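Local structure of Pyrsv_gp04 (Pyrobaculum spherical virus, 2VXZ) at residues S129-N132 and H133-K136. The protein is of unknown function but carries a helix-turn-helix-clan transcriptional regulator domain, so it probably controls viral transcription. Sequence-based numbering, arbitrary orientation.
Sequences SFLN and HLLK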
loop_
_atom_site.group_PDB
_atom_site.type_symbol
_atom_site.label_atom_id
_atom_site.label_comp_id
_atom_site.label_asym_id
_atom_site.label_seq_id
_atom_site.Cartn_x
_atom_site.Cartn_y
_atom_site.Cartn_z
ATOM N N SER A 129 -4.800 -9.140 -2.366
ATOM C CA SER A 129 -5.650 -8.247 -3.147
ATOM C C SER A 129 -4.929 -6.927 -3.449
ATOM O O SER A 129 -5.023 -6.391 -4.557
ATOM C CB SER A 129 -6.958 -7.998 -2.382
ATOM O OG SER A 129 -7.860 -7.203 -3.127
ATOM N N PHE A 130 -4.204 -6.412 -2.456
ATOM C CA PHE A 130 -3.421 -5.187 -2.607
ATOM C C PHE A 130 -2.344 -5.383 -3.680
ATOM O O PHE A 130 -2.199 -4.573 -4.590
ATOM C CB PHE A 130 -2.775 -4.820 -1.267
ATOM C CG PHE A 130 -1.860 -3.628 -1.323
ATOM C CD1 PHE A 130 -2.362 -2.346 -1.140
ATOM C CD2 PHE A 130 -0.499 -3.781 -1.529
ATOM C CE1 PHE A 130 -1.521 -1.240 -1.170
ATOM C CE2 PHE A 130 0.338 -2.694 -1.553
ATOM C CZ PHE A 130 -0.169 -1.414 -1.377
ATOM N N LEU A 131 -1.569 -6.450 -3.553
ATOM C CA LEU A 131 -0.496 -6.734 -4.525
ATOM C C LEU A 131 -1.049 -7.070 -5.932
ATOM O O LEU A 131 -0.422 -6.754 -6.953
ATOM C CB LEU A 131 0.385 -7.867 -4.005
ATOM C CG LEU A 131 1.225 -7.515 -2.771
ATOM C CD1 LEU A 131 1.941 -8.744 -2.276
ATOM C CD2 LEU A 131 2.219 -6.404 -3.058
ATOM N N ASN A 132 -2.221 -7.705 -5.980
ATOM C CA ASN A 132 -2.899 -7.961 -7.248
ATOM C C ASN A 132 -3.244 -6.647 -7.941
ATOM O O ASN A 132 -3.062 -6.501 -9.139
ATOM C CB ASN A 132 -4.185 -8.757 -7.029
ATOM C CG ASN A 132 -4.821 -9.195 -8.321
ATOM O OD1 ASN A 132 -4.200 -9.892 -9.110
ATOM N ND2 ASN A 132 -6.089 -8.797 -8.545
ATOM N N HIS A 133 -3.742 -5.684 -7.166
ATOM C CA HIS A 133 -4.090 -4.383 -7.718
ATOM C C HIS A 133 -2.855 -3.689 -8.300
ATOM O O HIS A 133 -2.910 -3.102 -9.388
ATOM C CB HIS A 133 -4.737 -3.515 -6.643
ATOM C CG HIS A 133 -5.278 -2.230 -7.176
ATOM N ND1 HIS A 133 -6.488 -2.148 -7.832
ATOM C CD2 HIS A 133 -4.759 -0.984 -7.177
ATOM C CE1 HIS A 133 -6.694 -0.897 -8.196
ATOM N NE2 HIS A 133 -5.657 -0.172 -7.820
ATOM N N LEU A 134 -1.742 -3.784 -7.578
ATOM C CA LEU A 134 -0.468 -3.212 -8.010
ATOM C C LEU A 134 -0.004 -3.878 -9.301
ATOM O O LEU A 134 0.437 -3.205 -10.250
ATOM C CB LEU A 134 0.585 -3.383 -6.902
ATOM C CG LEU A 134 1.991 -2.798 -7.122
ATOM C CD1 LEU A 134 1.952 -1.309 -7.496
ATOM C CD2 LEU A 134 2.885 -3.023 -5.894
ATOM N N LEU A 135 -0.079 -5.203 -9.345
ATOM C CA LEU A 135 0.368 -5.922 -10.542
ATOM C C LEU A 135 -0.485 -5.541 -11.750
ATOM O O LEU A 135 0.020 -5.377 -12.864
ATOM C CB LEU A 135 0.356 -7.439 -10.331
ATOM C CG LEU A 135 1.443 -8.017 -9.441
ATOM C CD1 LEU A 135 1.199 -9.486 -9.155
ATOM C CD2 LEU A 135 2.830 -7.838 -10.047
ATOM N N LYS A 136 -1.775 -5.386 -11.539
ATOM C CA LYS A 136 -2.666 -5.032 -12.640
ATOM C C LYS A 136 -2.364 -3.625 -13.165
ATOM O O LYS A 136 -2.508 -3.342 -14.368
ATOM C CB LYS A 136 -4.109 -5.154 -12.158
ATOM C CG LYS A 136 -5.120 -5.477 -13.208
ATOM C CD LYS A 136 -6.446 -5.796 -12.541
ATOM C CE LYS A 136 -7.024 -7.092 -13.059
ATOM N NZ LYS A 136 -8.388 -7.345 -12.507
HETATM O O HOH W 1 -7.743 -9.708 -11.184
#
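Asn132 and Lys136, one turn apart on the same face of helix 125-139, are joined twice: through the backbone and through a water. Lys136 N donates to Asn132 O at 2.9 Å, one of four successive i to i+4 bonds between the two segments, the first of them His133 N to Ser129 O at 3.0 Å. Farther out, a single water accepts from Asn132 ND2 at 3.2 Å and from Lys136 NZ at 2.8 Å. The lysine chain reaches it through a bend at chi3 (-130°), which a long flexible residue can afford on this partly exposed face. An amide suits position 132 because its two ends do different work: while ND2 faces the water, OD1 accepts hydrogen bonds from Tyr151 and Thr149, which should fix the rotation of the group.

The buried face is apolar. Leu131 CD2 lies 4.5 Å from Leu134 CD2, a loose touch between methyl groups. Leu135 has CG beside its own backbone N (chi1 -73°), placing that branching carbon 3.4 Å from Leu131 O, the carbonyl that also receives Leu135 N. Apolar leucines suit these buried places, where they meet neighbouring helices, and the ring of buried Phe130 meets Phe59. His133, polar and only partly exposed, meets the same Phe59 edge-to-face.

Helix 125-139 packs against two helices, Leu131 and Leu135 touching helix 97-106 and Phe130, Leu134 and Leu135 helix 69-89. Ser129 OG hydrogen-bonds Asn61 in the turn of the hairpin formed by strands 55-59 and 62-66, and Asn132, Leu135 and Lys136 meet Tyr151 of strand 151-152.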